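Local coordinates for protein membrane attack complex assembly inhibitor BGA71 (Borreliella bavariensis, PDB 6FMH) that inhibits assembly of the complement membrane attack complex and so probably helps this Lyme disease spirochaete survive in host serum, at residues K80-L83 / E84-N88; Y101-V104 / A105-Y109; C116-K119 / E120-K124. All coordinates share one frame; numbering follows the deposited sequence.

Contact 1: K80-L83 / E84-N88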
ATOM      1  N   LYS A  80     -25.833  -7.066  -1.194  1.00 18.82           N
ATOM      2  CA  LYS A  80     -26.115  -6.507   0.126  1.00 18.76           C
ATOM      3  C   LYS A  80     -27.343  -7.173   0.753  1.00 18.82           C
ATOM      4  O   LYS A  80     -27.351  -7.540   1.918  1.00 17.50           O
ATOM      5  CB  LYS A  80     -26.328  -5.015  -0.020  1.00 19.23           C
ATOM      6  CG  LYS A  80     -26.740  -4.331   1.242  1.00 20.25           C
ATOM      7  CD  LYS A  80     -26.692  -2.804   1.113  1.00 20.16           C
ATOM      8  CE  LYS A  80     -27.290  -2.210   2.376  1.00 19.83           C
ATOM      9  NZ  LYS A  80     -27.131  -0.739   2.453  1.00 19.35           N
ATOM     10  N   GLU A  81     -28.386  -7.345  -0.045  1.00 19.59           N
ATOM     11  CA  GLU A  81     -29.574  -7.974   0.459  1.00 20.45           C
ATOM     12  C   GLU A  81     -29.278  -9.429   0.853  1.00 19.24           C
ATOM     13  O   GLU A  81     -29.620  -9.874   1.948  1.00 18.37           O
ATOM     14  CB  GLU A  81     -30.691  -7.838  -0.557  1.00 23.37           C
ATOM     15  CG  GLU A  81     -31.982  -8.584  -0.227  1.00 27.51           C
ATOM     16  CD  GLU A  81     -33.080  -8.297  -1.242  1.00 31.65           C
ATOM     17  OE1 GLU A  81     -33.213  -7.136  -1.586  1.00 31.46           O
ATOM     18  OE2 GLU A  81     -33.815  -9.204  -1.703  1.00 35.62           O
ATOM     19  N   ILE A  82     -28.627 -10.165  -0.039  1.00 17.74           N
ATOM     20  CA  ILE A  82     -28.193 -11.522   0.254  1.00 17.48           C
ATOM     21  C   ILE A  82     -27.494 -11.608   1.626  1.00 17.00           C
ATOM     22  O   ILE A  82     -27.884 -12.428   2.488  1.00 15.11           O
ATOM     23  CB  ILE A  82     -27.212 -12.079  -0.806  1.00 17.53           C
ATOM     24  CG1 ILE A  82     -27.949 -12.322  -2.109  1.00 16.33           C
ATOM     25  CG2 ILE A  82     -26.631 -13.407  -0.299  1.00 17.89           C
ATOM     26  CD1 ILE A  82     -27.096 -12.535  -3.327  1.00 16.45           C
ATOM     27  N   LEU A  83     -26.510 -10.740   1.827  1.00 15.43           N
ATOM     28  CA  LEU A  83     -25.736 -10.819   3.044  1.00 16.05           C
ATOM     29  C   LEU A  83     -26.512 -10.396   4.253  1.00 17.11           C
ATOM     30  O   LEU A  83     -26.348 -10.955   5.313  1.00 18.22           O
ATOM     31  CB  LEU A  83     -24.454 -10.009   2.913  1.00 15.53           C
ATOM     32  CG  LEU A  83     -23.465 -10.524   1.863  1.00 14.53           C
ATOM     33  CD1 LEU A  83     -22.344  -9.533   1.776  1.00 14.57           C
ATOM     34  CD2 LEU A  83     -22.951 -11.913   2.177  1.00 13.89           C
ATOM     35  N   GLU A  84     -27.405  -9.432   4.085  1.00 20.46           N
ATOM     36  CA  GLU A  84     -28.239  -8.956   5.197  1.00 20.91           C
ATOM     37  C   GLU A  84     -29.369  -9.903   5.566  1.00 19.38           C
ATOM     38  O   GLU A  84     -29.728 -10.032   6.718  1.00 19.50           O
ATOM     39  CB  GLU A  84     -28.804  -7.587   4.878  1.00 23.34           C
ATOM     40  CG  GLU A  84     -27.779  -6.495   5.073  1.00 26.35           C
ATOM     41  CD  GLU A  84     -28.281  -5.116   4.675  1.00 30.94           C
ATOM     42  OE1 GLU A  84     -29.447  -4.989   4.275  1.00 36.95           O
ATOM     43  OE2 GLU A  84     -27.519  -4.149   4.816  1.00 33.90           O
ATOM     44  N   THR A  85     -29.929 -10.579   4.586  1.00 18.56           N
ATOM     45  CA  THR A  85     -30.816 -11.702   4.880  1.00 18.28           C
ATOM     46  C   THR A  85     -30.103 -12.719   5.795  1.00 16.92           C
ATOM     47  O   THR A  85     -30.633 -13.092   6.833  1.00 15.77           O
ATOM     48  CB  THR A  85     -31.218 -12.401   3.580  1.00 19.43           C
ATOM     49  OG1 THR A  85     -31.660 -11.402   2.633  1.00 23.34           O
ATOM     50  CG2 THR A  85     -32.292 -13.448   3.790  1.00 18.88           C
ATOM     51  N   LEU A  86     -28.916 -13.162   5.385  1.00 16.39           N
ATOM     52  CA  LEU A  86     -28.186 -14.215   6.091  1.00 16.38           C
ATOM     53  C   LEU A  86     -27.808 -13.741   7.480  1.00 16.53           C
ATOM     54  O   LEU A  86     -27.936 -14.502   8.446  1.00 14.84           O
ATOM     55  CB  LEU A  86     -26.918 -14.645   5.324  1.00 16.39           C
ATOM     56  CG  LEU A  86     -27.115 -15.399   4.017  1.00 16.32           C
ATOM     57  CD1 LEU A  86     -25.815 -15.627   3.258  1.00 15.83           C
ATOM     58  CD2 LEU A  86     -27.803 -16.724   4.246  1.00 16.86           C
ATOM     59  N   TYR A  87     -27.376 -12.485   7.566  1.00 16.87           N
ATOM     60  CA  TYR A  87     -26.994 -11.860   8.825  1.00 19.46           C
ATOM     61  C   TYR A  87     -28.174 -11.758   9.783  1.00 21.00           C
ATOM     62  O   TYR A  87     -28.050 -12.033  10.970  1.00 20.90           O
ATOM     63  CB  TYR A  87     -26.463 -10.441   8.579  1.00 22.28           C
ATOM     64  CG  TYR A  87     -25.883  -9.769   9.789  1.00 24.89           C
ATOM     65  CD1 TYR A  87     -26.704  -9.108  10.712  1.00 27.15           C
ATOM     66  CD2 TYR A  87     -24.530  -9.786  10.025  1.00 25.95           C
ATOM     67  CE1 TYR A  87     -26.186  -8.502  11.848  1.00 27.42           C
ATOM     68  CE2 TYR A  87     -24.010  -9.155  11.137  1.00 27.70           C
ATOM     69  CZ  TYR A  87     -24.848  -8.524  12.054  1.00 27.33           C
ATOM     70  OH  TYR A  87     -24.339  -7.903  13.185  1.00 29.67           O
ATOM     71  N   ASN A  88     -29.331 -11.367   9.272  1.00 22.77           N
ATOM     72  CA  ASN A  88     -30.503 -11.242  10.119  1.00 25.33           C
ATOM     73  C   ASN A  88     -31.124 -12.552  10.579  1.00 28.17           C
ATOM     74  O   ASN A  88     -32.033 -12.531  11.418  1.00 29.21           O
ATOM     75  CB  ASN A  88     -31.562 -10.387   9.454  1.00 25.43           C
ATOM     76  CG  ASN A  88     -31.133  -8.988   9.320  1.00 25.36           C
ATOM     77  OD1 ASN A  88     -30.380  -8.491  10.162  1.00 31.77           O
ATOM     78  ND2 ASN A  88     -31.577  -8.321   8.272  1.00 25.36           N
TER
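Two turns of helix 73-88 are held by i to i+4 bonds, and at their Thr85 step a side-chain hydroxyl folds back onto the carbonyl of Glu81. Two donors of Thr85 thus grip one acceptor: its N lies 2.7 Å from Glu81 O in an almost straight bond, while its OG1 comes in at 2.6 Å to that same Glu81 O from above the carbonyl plane. The hydroxyl gets there because OG1 stands beside the backbone N (chi1 -49°), which puts CG2 anti to that N. One residue earlier, Glu84 N bonds Lys80 O at 2.9 Å, and the extended Lys80 chain passes across the Glu84 carboxylate with Lys80 CE 3.1 Å from Glu84 OE2. The two charged ends do not form a salt bridge, since Lys80 NZ and Glu84 OE2 stay 4.2 Å apart. Each is bonded elsewhere, NZ to the carbonyl of Asn40 and OE2 to the hydroxyl of Thr44, so the pair probably adds only a mild electrostatic attraction. On the buried side, Ile82 CG2 meets Leu86 CD1 at 4.3 Å, and Leu86 N bonds Ile82 O. Leu86 reaches on to Leu176 and Met180 of helix 173-183, Leu83 to Phe99 and Ile100 of helix 90-123. The polar Lys80-Glu84 flank and the buried Ile82-Leu86 side are consistent with an amphipathic helix in the all-helical Borrelia CRASP-1 family fold.

Contact 2: Y101-V104 / A105-Y109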
ATOM      1  N   TYR A 101     -15.273 -12.098   5.749  1.00 31.82           N
ATOM      2  CA  TYR A 101     -13.977 -12.101   6.376  1.00 35.95           C
ATOM      3  C   TYR A 101     -13.072 -13.246   5.914  1.00 35.19           C
ATOM      4  O   TYR A 101     -11.884 -13.078   5.880  1.00 35.46           O
ATOM      5  CB  TYR A 101     -14.121 -12.085   7.900  1.00 38.73           C
ATOM      6  CG  TYR A 101     -14.813 -10.849   8.457  1.00 43.32           C
ATOM      7  CD1 TYR A 101     -14.308  -9.574   8.244  1.00 45.21           C
ATOM      8  CD2 TYR A 101     -15.971 -10.968   9.222  1.00 51.49           C
ATOM      9  CE1 TYR A 101     -14.945  -8.457   8.758  1.00 52.87           C
ATOM     10  CE2 TYR A 101     -16.612  -9.852   9.752  1.00 55.90           C
ATOM     11  CZ  TYR A 101     -16.106  -8.600   9.511  1.00 58.61           C
ATOM     12  OH  TYR A 101     -16.773  -7.505  10.036  1.00 64.21           O
ATOM     13  N   GLN A 102     -13.624 -14.391   5.551  1.00 34.35           N
ATOM     14  CA  GLN A 102     -12.803 -15.540   5.238  1.00 34.56           C
ATOM     15  C   GLN A 102     -12.540 -15.760   3.786  1.00 29.66           C
ATOM     16  O   GLN A 102     -11.472 -16.220   3.401  1.00 33.82           O
ATOM     17  CB  GLN A 102     -13.456 -16.785   5.818  1.00 44.64           C
ATOM     18  CG  GLN A 102     -12.571 -18.023   5.954  1.00 57.83           C
ATOM     19  CD  GLN A 102     -13.440 -19.277   6.057  1.00 67.06           C
ATOM     20  OE1 GLN A 102     -14.367 -19.288   6.861  1.00 82.58           O
ATOM     21  NE2 GLN A 102     -13.187 -20.305   5.231  1.00 64.04           N
ATOM     22  N   ILE A 103     -13.504 -15.448   2.939  1.00 25.75           N
ATOM     23  CA  ILE A 103     -13.324 -15.673   1.506  1.00 21.05           C
ATOM     24  C   ILE A 103     -12.933 -14.393   0.788  1.00 18.20           C
ATOM     25  O   ILE A 103     -11.929 -14.366   0.098  1.00 17.24           O
ATOM     26  CB  ILE A 103     -14.577 -16.317   0.936  1.00 20.35           C
ATOM     27  CG1 ILE A 103     -14.641 -17.748   1.475  1.00 21.58           C
ATOM     28  CG2 ILE A 103     -14.621 -16.204  -0.597  1.00 20.99           C
ATOM     29  CD1 ILE A 103     -14.405 -18.880   0.517  1.00 22.05           C
ATOM     30  N   VAL A 104     -13.767 -13.358   0.897  1.00 15.71           N
ATOM     31  CA  VAL A 104     -13.582 -12.168   0.096  1.00 13.89           C
ATOM     32  C   VAL A 104     -12.275 -11.497   0.510  1.00 13.05           C
ATOM     33  O   VAL A 104     -11.465 -11.092  -0.320  1.00 12.85           O
ATOM     34  CB  VAL A 104     -14.791 -11.214   0.222  1.00 13.52           C
ATOM     35  CG1 VAL A 104     -14.485  -9.874  -0.420  1.00 13.52           C
ATOM     36  CG2 VAL A 104     -16.018 -11.832  -0.442  1.00 13.31           C
ATOM     37  N   ALA A 105     -12.083 -11.396   1.805  1.00 11.80           N
ATOM     38  CA  ALA A 105     -10.968 -10.688   2.347  1.00 11.71           C
ATOM     39  C   ALA A 105      -9.640 -11.380   2.034  1.00 11.06           C
ATOM     40  O   ALA A 105      -8.594 -10.730   1.940  1.00 10.72           O
ATOM     41  CB  ALA A 105     -11.147 -10.487   3.878  1.00 11.56           C
ATOM     42  N   SER A 106      -9.682 -12.690   1.929  1.00 10.70           N
ATOM     43  CA  SER A 106      -8.471 -13.479   1.710  1.00 10.76           C
ATOM     44  C   SER A 106      -8.063 -13.383   0.267  1.00 10.25           C
ATOM     45  O   SER A 106      -6.895 -13.357  -0.066  1.00 10.98           O
ATOM     46  CB  SER A 106      -8.740 -14.942   2.106  1.00 10.99           C
ATOM     47  OG  SER A 106      -9.024 -15.017   3.528  1.00 10.97           O
ATOM     48  N   ILE A 107      -9.051 -13.376  -0.606  1.00 10.03           N
ATOM     49  CA  ILE A 107      -8.822 -13.224  -2.022  1.00  9.82           C
ATOM     50  C   ILE A 107      -8.072 -11.930  -2.224  1.00  9.96           C
ATOM     51  O   ILE A 107      -7.054 -11.876  -2.874  1.00  9.96           O
ATOM     52  CB  ILE A 107     -10.145 -13.282  -2.784  1.00  9.73           C
ATOM     53  CG1 ILE A 107     -10.625 -14.735  -2.818  1.00  9.99           C
ATOM     54  CG2 ILE A 107      -9.982 -12.794  -4.211  1.00  9.76           C
ATOM     55  CD1 ILE A 107     -12.113 -14.885  -3.060  1.00 10.32           C
ATOM     56  N   GLN A 108      -8.543 -10.891  -1.571  1.00 10.68           N
ATOM     57  CA  GLN A 108      -7.875  -9.608  -1.637  1.00 10.59           C
ATOM     58  C   GLN A 108      -6.508  -9.677  -1.007  1.00 12.66           C
ATOM     59  O   GLN A 108      -5.545  -9.164  -1.584  1.00 13.21           O
ATOM     60  CB  GLN A 108      -8.690  -8.551  -0.926  1.00  9.65           C
ATOM     61  CG  GLN A 108      -8.430  -7.105  -1.349  1.00  8.80           C
ATOM     62  CD  GLN A 108      -8.373  -6.824  -2.859  1.00  8.29           C
ATOM     63  OE1 GLN A 108      -9.275  -7.134  -3.593  1.00  7.51           O
ATOM     64  NE2 GLN A 108      -7.283  -6.226  -3.305  1.00  8.28           N
ATOM     65  N   TYR A 109      -6.351 -10.175   0.199  1.00 14.02           N
ATOM     66  CA  TYR A 109      -5.071 -10.081   0.864  1.00 15.33           C
ATOM     67  C   TYR A 109      -3.954 -10.735   0.109  1.00 15.83           C
ATOM     68  O   TYR A 109      -2.831 -10.282   0.138  1.00 14.83           O
ATOM     69  CB  TYR A 109      -5.100 -10.597   2.317  1.00 16.73           C
ATOM     70  CG  TYR A 109      -3.696 -10.712   2.950  1.00 20.55           C
ATOM     71  CD1 TYR A 109      -3.028  -9.589   3.398  1.00 21.95           C
ATOM     72  CD2 TYR A 109      -3.032 -11.930   3.034  1.00 20.84           C
ATOM     73  CE1 TYR A 109      -1.768  -9.679   3.916  1.00 22.63           C
ATOM     74  CE2 TYR A 109      -1.779 -12.009   3.557  1.00 22.81           C
ATOM     75  CZ  TYR A 109      -1.156 -10.874   3.990  1.00 23.99           C
ATOM     76  OH  TYR A 109       0.082 -10.894   4.519  1.00 24.21           O
TER
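Among the flat groups, the peptide carbonyl of Tyr101 reaches the following turn, its O lying 3.4 Å from Ala105 CB, whereas the Tyr101 side chain packs on Asp51 and Leu53. At the other end, the Gln108 amide turns to helix 55-68, where its OE1 bonds the hydroxyl of Thr64, and Tyr109 extends its OH to Glu120 of the second subunit. The Gln102 carbonyl is met from above its plane by Ser106 OG, 2.7 Å from Gln102 O; chi1 of -64° turns this hydroxyl back along the helix. Helix 90-123 has a wider pi-type turn over 101-104, and with it the usual backbone pairing lapses: Ser106 N is 4.2 Å from Gln102 O, and makes instead a weak bond of 3.3 Å to Ile103 O. The serine hydroxyl therefore serves a carbonyl that the i+4 amide does not reach. Regular geometry returns at once, with Ile107 N 3.1 Å from Ile103 O and Gln108 N bonded to Val104 O. On the buried side, Ile103 CG2 and Ile107 CD1 touch at 3.8 Å; Ile107 continues onto Arg148 and Phe151 of helix 127-163, while Val104 leans on Ile61 and Ile65. Ala105 packs against Ile123 of the second subunit.

Contact 3: C116-K119 / E120-K124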
ATOM      1  N   CYS A 116       3.173  -6.416  -1.693  1.00 27.63           N
ATOM      2  CA  CYS A 116       3.927  -5.977  -0.555  1.00 40.32           C
ATOM      3  C   CYS A 116       5.334  -6.581  -0.667  1.00 30.31           C
ATOM      4  O   CYS A 116       6.260  -5.940  -0.323  1.00 28.74           O
ATOM      5  CB  CYS A 116       3.180  -6.279   0.788  1.00 64.19           C
ATOM      6  SG  CYS A 116       2.737  -4.950   1.924  1.00104.17           S
ATOM      7  N   LEU A 117       5.462  -7.780  -1.206  1.00 23.77           N
ATOM      8  CA  LEU A 117       6.698  -8.552  -1.331  1.00 19.99           C
ATOM      9  C   LEU A 117       7.496  -8.368  -2.593  1.00 21.67           C
ATOM     10  O   LEU A 117       8.649  -8.600  -2.614  1.00 18.71           O
ATOM     11  CB  LEU A 117       6.368 -10.028  -1.307  1.00 20.83           C
ATOM     12  CG  LEU A 117       6.138 -10.779  -0.034  1.00 22.35           C
ATOM     13  CD1 LEU A 117       5.593 -12.139  -0.321  1.00 19.32           C
ATOM     14  CD2 LEU A 117       7.409 -10.856   0.731  1.00 20.83           C
ATOM     15  N   ILE A 118       6.829  -8.014  -3.657  1.00 20.36           N
ATOM     16  CA  ILE A 118       7.409  -7.578  -4.882  1.00 19.91           C
ATOM     17  C   ILE A 118       8.018  -6.216  -4.695  1.00 18.57           C
ATOM     18  O   ILE A 118       8.986  -5.904  -5.313  1.00 18.18           O
ATOM     19  CB  ILE A 118       6.324  -7.501  -5.965  1.00 23.34           C
ATOM     20  CG1 ILE A 118       5.839  -8.892  -6.296  1.00 24.59           C
ATOM     21  CG2 ILE A 118       6.795  -6.776  -7.209  1.00 22.25           C
ATOM     22  CD1 ILE A 118       5.110  -9.043  -7.601  1.00 24.89           C
ATOM     23  N   LYS A 119       7.418  -5.394  -3.866  1.00 17.35           N
ATOM     24  CA  LYS A 119       7.980  -4.120  -3.557  1.00 17.11           C
ATOM     25  C   LYS A 119       9.275  -4.262  -2.798  1.00 17.38           C
ATOM     26  O   LYS A 119      10.189  -3.541  -3.045  1.00 17.58           O
ATOM     27  CB  LYS A 119       6.970  -3.265  -2.822  1.00 15.58           C
ATOM     28  CG  LYS A 119       5.955  -2.595  -3.712  1.00 14.62           C
ATOM     29  CD  LYS A 119       4.861  -2.014  -2.894  1.00 13.16           C
ATOM     30  CE  LYS A 119       3.937  -1.168  -3.706  1.00 11.79           C
ATOM     31  NZ  LYS A 119       2.920  -0.544  -2.861  1.00 11.04           N
ATOM     32  N   GLU A 120       9.355  -5.214  -1.887  1.00 16.94           N
ATOM     33  CA  GLU A 120      10.563  -5.558  -1.159  1.00 15.85           C
ATOM     34  C   GLU A 120      11.723  -5.994  -1.982  1.00 16.26           C
ATOM     35  O   GLU A 120      12.811  -5.743  -1.641  1.00 17.46           O
ATOM     36  CB  GLU A 120      10.271  -6.686  -0.197  1.00 15.13           C
ATOM     37  CG  GLU A 120      11.468  -7.175   0.601  1.00 14.29           C
ATOM     38  CD  GLU A 120      11.208  -8.447   1.293  1.00 13.06           C
ATOM     39  OE1 GLU A 120      10.565  -9.248   0.720  1.00 13.23           O
ATOM     40  OE2 GLU A 120      11.635  -8.638   2.402  1.00 12.50           O
ATOM     41  N   ALA A 121      11.486  -6.739  -3.026  1.00 17.65           N
ATOM     42  CA  ALA A 121      12.515  -7.132  -3.937  1.00 17.85           C
ATOM     43  C   ALA A 121      12.975  -5.982  -4.782  1.00 18.87           C
ATOM     44  O   ALA A 121      14.106  -5.859  -5.039  1.00 18.08           O
ATOM     45  CB  ALA A 121      12.031  -8.252  -4.803  1.00 16.88           C
ATOM     46  N   ILE A 122      12.077  -5.137  -5.222  1.00 20.17           N
ATOM     47  CA  ILE A 122      12.491  -3.976  -5.975  1.00 22.32           C
ATOM     48  C   ILE A 122      13.443  -3.067  -5.161  1.00 24.25           C
ATOM     49  O   ILE A 122      14.559  -2.756  -5.608  1.00 23.29           O
ATOM     50  CB  ILE A 122      11.284  -3.167  -6.392  1.00 25.41           C
ATOM     51  CG1 ILE A 122      10.493  -3.917  -7.452  1.00 28.23           C
ATOM     52  CG2 ILE A 122      11.693  -1.829  -6.978  1.00 26.98           C
ATOM     53  CD1 ILE A 122       9.205  -3.216  -7.841  1.00 28.67           C
ATOM     54  N   ILE A 123      13.047  -2.759  -3.929  1.00 26.77           N
ATOM     55  CA  ILE A 123      13.736  -1.780  -3.091  1.00 28.82           C
ATOM     56  C   ILE A 123      14.925  -2.319  -2.305  1.00 29.19           C
ATOM     57  O   ILE A 123      16.041  -1.899  -2.484  1.00 28.31           O
ATOM     58  CB  ILE A 123      12.776  -1.098  -2.092  1.00 32.19           C
ATOM     59  CG1 ILE A 123      11.722  -0.300  -2.829  1.00 35.55           C
ATOM     60  CG2 ILE A 123      13.530  -0.135  -1.186  1.00 30.74           C
ATOM     61  CD1 ILE A 123      10.617   0.218  -1.949  1.00 38.18           C
ATOM     62  N   LYS A 124      14.681  -3.256  -1.423  1.00 35.46           N
ATOM     63  CA  LYS A 124      15.731  -3.773  -0.530  1.00 38.26           C
ATOM     64  C   LYS A 124      16.760  -4.723  -1.151  1.00 38.01           C
ATOM     65  O   LYS A 124      17.886  -4.795  -0.658  1.00 43.62           O
ATOM     66  CB  LYS A 124      15.093  -4.451   0.684  1.00 35.72           C
ATOM     67  CG  LYS A 124      14.812  -3.443   1.776  1.00 37.39           C
ATOM     68  CD  LYS A 124      16.046  -3.274   2.631  1.00 39.53           C
ATOM     69  CE  LYS A 124      15.982  -2.008   3.451  1.00 46.47           C
ATOM     70  NZ  LYS A 124      17.282  -1.721   4.122  1.00 52.18           N
TER
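Ile118 and Ile122 form the firm side of this turn: Ile122 N bonds Ile118 O at 3.2 Å, and Ile122 CD1 sits 4.3 Å from Ile118 CG2. With CG1 beside its backbone N (chi1 -70°), Ile122 also lays that methylene 3.3 Å from Ile118 O. Both isoleucines are buried, Ile118 against Leu137 and Leu141 of helix 127-163, Ile122 against Ala17 of helix 12-36. One residue on, Ile123 N and Lys119 O repeat the bond at 3.1 Å. Ala121, though buried, bonds Leu117 O through its N only weakly, at 3.4 Å. These are the closing turns of the long helix 90-123, and they also form part of the interface with the second subunit: Cys116 is joined by a disulfide to Cys116 of that subunit, and Lys119 and Ile123 pack on its Tyr56. The partly exposed flank is held more loosely. There Leu117 and Glu120 run side by side in the same direction, Leu117 CD2 lying 3.5 Å from Glu120 OE1, a contact between a methyl and a carboxylate oxygen. That carboxylate has a long, weak ion pair with Lys133, while Lys124, exposed, sends its NZ in a weak bond to Ser106 of the second subunit.

In the fold
From the N terminus the three contacts come in series, none nesting or crossing, and each closes single helical turns but no long loop. Contact 1, near the end of helix 73-88, packs toward helices 90-123 and 173-183. Helix 90-123 follows and carries contacts 2 and 3, centres about 22 Å apart: contact 2, its centre about 6 Å from that of the chain, faces helices 55-68 and 127-163, and contact 3 faces helices 12-36 and 127-163. Contacts 1 and 3 lie on opposite sides of the chain's centre, their own centres about 39 Å apart. Residues 105-109 of one subunit meet 120-124 of the other, consistent with antiparallel pairing of the long helices about the Cys116 disulfide.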